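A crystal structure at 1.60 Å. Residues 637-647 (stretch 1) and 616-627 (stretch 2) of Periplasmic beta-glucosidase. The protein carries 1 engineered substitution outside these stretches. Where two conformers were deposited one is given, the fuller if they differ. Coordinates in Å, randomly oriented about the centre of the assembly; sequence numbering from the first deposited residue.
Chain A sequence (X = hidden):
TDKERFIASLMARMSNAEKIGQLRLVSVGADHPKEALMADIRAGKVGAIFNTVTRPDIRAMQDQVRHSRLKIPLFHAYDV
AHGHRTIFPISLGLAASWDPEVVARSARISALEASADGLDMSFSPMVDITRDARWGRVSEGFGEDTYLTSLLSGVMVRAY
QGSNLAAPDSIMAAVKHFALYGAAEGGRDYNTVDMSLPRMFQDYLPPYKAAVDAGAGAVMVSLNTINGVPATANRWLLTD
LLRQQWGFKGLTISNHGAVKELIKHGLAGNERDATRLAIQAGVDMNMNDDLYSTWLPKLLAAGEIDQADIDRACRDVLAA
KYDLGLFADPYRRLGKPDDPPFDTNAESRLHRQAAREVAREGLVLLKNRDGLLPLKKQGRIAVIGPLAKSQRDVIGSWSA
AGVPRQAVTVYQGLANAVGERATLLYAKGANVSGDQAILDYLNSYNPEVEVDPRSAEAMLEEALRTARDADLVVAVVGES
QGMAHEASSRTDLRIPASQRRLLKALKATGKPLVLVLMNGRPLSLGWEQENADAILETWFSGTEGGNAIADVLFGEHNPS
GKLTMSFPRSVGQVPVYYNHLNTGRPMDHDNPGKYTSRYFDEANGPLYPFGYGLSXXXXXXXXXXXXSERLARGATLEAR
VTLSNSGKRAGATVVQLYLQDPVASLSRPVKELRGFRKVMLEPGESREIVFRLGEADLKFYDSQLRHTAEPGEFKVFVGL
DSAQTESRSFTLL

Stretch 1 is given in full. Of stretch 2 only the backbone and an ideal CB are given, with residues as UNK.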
# COMPACT_ATOMS: atom_id res chain seq x y z
N LEU A 637 9.96 -3.86 35.97
CA LEU A 637 9.44 -2.54 36.33
C LEU A 637 7.93 -2.72 36.51
O LEU A 637 7.33 -3.56 35.76
CB LEU A 637 9.76 -1.62 35.13
CG LEU A 637 9.46 -0.15 35.31
CD1 LEU A 637 10.74 0.62 35.52
CD2 LEU A 637 8.69 0.41 34.13
N GLU A 638 7.34 -1.96 37.43
CA GLU A 638 5.86 -1.84 37.53
C GLU A 638 5.41 -0.44 37.08
O GLU A 638 6.00 0.57 37.50
CB GLU A 638 5.39 -2.17 38.94
CG GLU A 638 5.63 -3.62 39.33
CD GLU A 638 5.23 -3.93 40.77
OE1 GLU A 638 4.98 -2.97 41.54
OE2 GLU A 638 5.14 -5.13 41.09
N ALA A 639 4.30 -0.40 36.35
CA ALA A 639 3.57 0.82 35.97
C ALA A 639 2.22 0.73 36.64
O ALA A 639 1.48 -0.27 36.40
CB ALA A 639 3.47 0.89 34.48
N ARG A 640 1.93 1.69 37.51
CA ARG A 640 0.68 1.65 38.28
C ARG A 640 -0.22 2.82 37.93
O ARG A 640 0.22 3.98 37.83
CB ARG A 640 0.96 1.68 39.78
CG ARG A 640 1.56 0.39 40.29
CD ARG A 640 1.69 0.39 41.82
NE ARG A 640 2.44 -0.80 42.20
CZ ARG A 640 2.07 -1.69 43.11
NH1 ARG A 640 0.98 -1.51 43.84
NH2 ARG A 640 2.84 -2.74 43.34
N VAL A 641 -1.51 2.49 37.84
CA VAL A 641 -2.54 3.51 37.65
C VAL A 641 -3.81 3.01 38.35
O VAL A 641 -4.02 1.79 38.39
CB VAL A 641 -2.73 3.76 36.15
CG1 VAL A 641 -3.39 2.57 35.45
CG2 VAL A 641 -3.42 5.06 35.90
N THR A 642 -4.59 3.93 38.88
CA THR A 642 -5.91 3.59 39.45
C THR A 642 -6.98 3.96 38.44
O THR A 642 -7.06 5.15 38.06
CB THR A 642 -6.14 4.22 40.82
OG1 THR A 642 -5.07 3.69 41.62
CG2 THR A 642 -7.47 3.84 41.44
N LEU A 643 -7.84 3.00 38.12
CA LEU A 643 -9.03 3.22 37.29
C LEU A 643 -10.24 3.41 38.19
O LEU A 643 -10.44 2.55 39.08
CB LEU A 643 -9.22 2.02 36.38
CG LEU A 643 -10.47 2.04 35.52
CD1 LEU A 643 -10.39 3.08 34.41
CD2 LEU A 643 -10.75 0.65 34.94
N SER A 644 -11.07 4.40 37.90
CA SER A 644 -12.33 4.65 38.64
C SER A 644 -13.51 4.76 37.68
O SER A 644 -13.36 5.31 36.57
CB SER A 644 -12.23 5.92 39.47
OG SER A 644 -11.07 5.89 40.26
N ASN A 645 -14.66 4.26 38.08
CA ASN A 645 -15.92 4.50 37.37
C ASN A 645 -16.50 5.77 37.98
O ASN A 645 -16.94 5.74 39.16
CB ASN A 645 -16.84 3.29 37.51
CG ASN A 645 -18.14 3.41 36.76
OD1 ASN A 645 -18.57 4.52 36.44
ND2 ASN A 645 -18.81 2.30 36.51
N SER A 646 -16.44 6.85 37.23
CA SER A 646 -16.86 8.17 37.74
C SER A 646 -18.26 8.55 37.22
O SER A 646 -18.64 9.74 37.36
CB SER A 646 -15.80 9.20 37.39
OG SER A 646 -15.54 9.20 36.01
N GLY A 647 -19.01 7.60 36.66
CA GLY A 647 -20.38 7.80 36.16
C GLY A 647 -21.44 7.08 36.99
O GLY A 647 -21.16 6.68 38.13
N UNK A 616 -21.64 3.73 28.50
CA UNK A 616 -22.75 4.48 29.11
C UNK A 616 -22.32 5.12 30.43
O UNK A 616 -23.12 5.87 31.05
CB UNK A 616 -23.95 3.56 29.34
N UNK A 617 -21.13 4.81 30.93
CA UNK A 617 -20.56 5.51 32.10
C UNK A 617 -19.29 6.22 31.70
O UNK A 617 -18.88 6.18 30.54
CB UNK A 617 -20.28 4.54 33.25
N UNK A 618 -18.68 6.89 32.65
CA UNK A 618 -17.40 7.61 32.43
C UNK A 618 -16.36 6.99 33.35
O UNK A 618 -16.70 6.50 34.45
CB UNK A 618 -17.54 9.11 32.70
N UNK A 619 -15.13 6.99 32.88
CA UNK A 619 -14.00 6.44 33.64
C UNK A 619 -12.93 7.51 33.81
O UNK A 619 -12.81 8.47 32.99
CB UNK A 619 -13.42 5.21 32.94
N UNK A 620 -12.21 7.38 34.91
CA UNK A 620 -11.08 8.28 35.27
C UNK A 620 -9.86 7.43 35.55
O UNK A 620 -9.98 6.30 36.06
CB UNK A 620 -11.41 9.15 36.48
N UNK A 621 -8.69 7.89 35.13
CA UNK A 621 -7.39 7.26 35.48
C UNK A 621 -6.61 8.26 36.32
O UNK A 621 -6.60 9.46 36.01
CB UNK A 621 -6.60 6.86 34.24
N UNK A 622 -6.01 7.77 37.40
CA UNK A 622 -5.08 8.56 38.23
C UNK A 622 -3.79 8.71 37.43
O UNK A 622 -3.59 8.06 36.40
CB UNK A 622 -4.82 7.90 39.59
N UNK A 623 -2.85 9.55 37.91
CA UNK A 623 -1.60 9.74 37.19
C UNK A 623 -0.82 8.43 37.14
O UNK A 623 -0.81 7.66 38.10
CB UNK A 623 -0.76 10.84 37.84
N UNK A 624 -0.16 8.22 36.01
CA UNK A 624 0.69 7.04 35.85
C UNK A 624 1.94 7.18 36.73
O UNK A 624 2.55 8.26 36.72
CB UNK A 624 1.08 6.85 34.38
N UNK A 625 2.26 6.13 37.44
CA UNK A 625 3.48 6.09 38.29
C UNK A 625 4.29 4.84 37.96
O UNK A 625 3.74 3.73 37.95
CB UNK A 625 3.12 6.11 39.78
N UNK A 626 5.60 5.00 37.76
CA UNK A 626 6.51 3.86 37.55
C UNK A 626 7.25 3.57 38.87
O UNK A 626 7.53 4.53 39.61
CB UNK A 626 7.50 4.15 36.42
N UNK A 627 7.57 2.31 39.10
CA UNK A 627 8.20 1.83 40.36
C UNK A 627 9.64 2.35 40.45
O UNK A 627 10.15 2.46 41.56
CB UNK A 627 8.19 0.30 40.43

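Stretch 2 pairs antiparallel with stretch 1 in two ladders, at 619-621 and 625-626, and within each the extended backbone puts successive side chains on alternate faces; between them the register shifts by one.

Position 616 has nothing of stretch 1 within reach of its CB. The residue is Tyr616, and its hydroxyl is bonded elsewhere in the structure.

At position 617 the CB points toward stretch 1 and lies 3.6 Å from Asn645 OD1. A short side chain with a donor would suit: serine or threonine. The residue is Thr617. Its OG1 donates to Asn645 OD1 at 2.7 Å. The same OG1 lies 3.1 Å from Gly647 CA.

Position 618 points sideways, its CB 3.9 Å from Ser646 OG. Many polar residues would do. The 618 O accepts from Ser646 N at 2.8 Å. The residue is Glu618, whose end leads away from stretch 1.

Position 619 shares a face with Leu643 and Asn645. Its CB is 4.0 Å from Leu643 CD1, so an apolar or aromatic side chain fits. The residue is Phe619. Its CB meets that methyl group, and its ring runs beside Asn645, with CD1 4.0 Å from Asn645 CA.

Position 620 pairs with Ser644 on the other face. Its N and O bond to Ser644 O and Ser644 N, both at 2.9 Å. The ideal CB is 4.2 Å from Ser646 OG, so a small polar group is favoured: serine, threonine or asparagine. The residue is Ser620, with OG hydrogen-bonded to Ser646 OG at 3.0 Å; either could be the donor.

Position 621 returns to the face of Leu643, its CB 4.0 Å from Val641 CG2. Leucine, isoleucine, valine or methionine would suit. The residue is Leu621. Its CD2 reaches Val641 CG2 at 3.9 Å and Leu643 CD1 at 3.8 Å.

At position 622 the N bonds to Thr642 O at 2.9 Å, but Thr642 N lacks a backbone acceptor from this stretch. The CB points toward stretch 1, so a short acceptor is wanted: serine, threonine or aspartate. The residue is Ser622. Its OG accepts from Thr642 N at 2.8 Å, where the register shifts.

Position 623 points away, with phi of -63°. Proline is allowed, as are many others. The residue is Pro623.

Position 624 points sideways, its CB 5.1 Å from Val641 CG2; only a longer apolar chain would reach Ala639. The residue is Leu624, with CD1 4.1 Å from Ala639 CB.

Position 625 pairs with Arg640 through two backbone bonds. Its CB lies on the face of Arg640, 4.1 Å from Arg640 O, so a polar or long chain suits. The residue is Arg625; its end leads away, and its NH1 donates to Leu624 O at 3.1 Å.

Position 626 faces Ala639, with Leu637 nearby. The small alanine leaves room for a branched apolar chain. The residue is Leu626, its CD2 3.7 Å from Ala639 CB and 4.2 Å from Leu637 CD2.

Position 627 points toward stretch 1, where Glu638 N seeks an acceptor. Serine, threonine or aspartate would serve. The residue is Ser627, whose OG accepts from Glu638 N at 3.0 Å.

Stretch 2, residues 616-627: YTEFSLSPLRLS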
# COMPACT_ATOMS: atom_id res chain seq x y z
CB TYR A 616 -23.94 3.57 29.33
CG TYR A 616 -24.55 2.96 28.09
CD1 TYR A 616 -24.46 3.54 26.83
CD2 TYR A 616 -25.29 1.81 28.19
CE1 TYR A 616 -25.06 2.99 25.72
CE2 TYR A 616 -25.87 1.21 27.08
CZ TYR A 616 -25.80 1.82 25.84
OH TYR A 616 -26.36 1.24 24.75
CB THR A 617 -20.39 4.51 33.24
OG1 THR A 617 -20.29 5.25 34.44
CG2 THR A 617 -19.18 3.61 33.08
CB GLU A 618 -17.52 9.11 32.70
CG GLU A 618 -18.10 9.88 31.52
CD GLU A 618 -17.30 9.93 30.22
OE1 GLU A 618 -16.11 9.52 30.17
OE2 GLU A 618 -17.90 10.35 29.22
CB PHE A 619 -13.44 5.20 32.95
CG PHE A 619 -14.41 4.05 32.85
CD1 PHE A 619 -14.53 3.12 33.88
CD2 PHE A 619 -15.19 3.88 31.71
CE1 PHE A 619 -15.42 2.05 33.76
CE2 PHE A 619 -16.06 2.82 31.60
CZ PHE A 619 -16.20 1.92 32.65
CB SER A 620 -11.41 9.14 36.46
OG SER A 620 -12.60 9.90 36.22
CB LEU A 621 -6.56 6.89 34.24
CG LEU A 621 -7.05 5.71 33.42
CD1 LEU A 621 -6.38 5.61 32.08
CD2 LEU A 621 -6.81 4.44 34.18
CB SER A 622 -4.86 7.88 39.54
OG SER A 622 -4.10 6.68 39.41
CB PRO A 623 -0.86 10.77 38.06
CG PRO A 623 -1.96 11.46 38.80
CD PRO A 623 -2.96 10.38 39.13
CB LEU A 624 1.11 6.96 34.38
CG LEU A 624 2.11 5.87 34.05
CD1 LEU A 624 1.59 4.48 34.34
CD2 LEU A 624 2.54 6.00 32.61
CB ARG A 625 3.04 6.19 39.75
CG ARG A 625 2.35 7.52 40.10
CD ARG A 625 3.29 8.73 40.09
NE ARG A 625 2.70 10.04 40.44
CZ ARG A 625 2.45 11.05 39.58
NH1 ARG A 625 2.70 10.92 38.28
NH2 ARG A 625 1.94 12.19 40.02
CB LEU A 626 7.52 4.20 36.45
CG LEU A 626 6.93 4.63 35.12
CD1 LEU A 626 8.04 4.85 34.10
CD2 LEU A 626 5.93 3.59 34.62
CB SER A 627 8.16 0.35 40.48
OG SER A 627 8.78 -0.25 39.39
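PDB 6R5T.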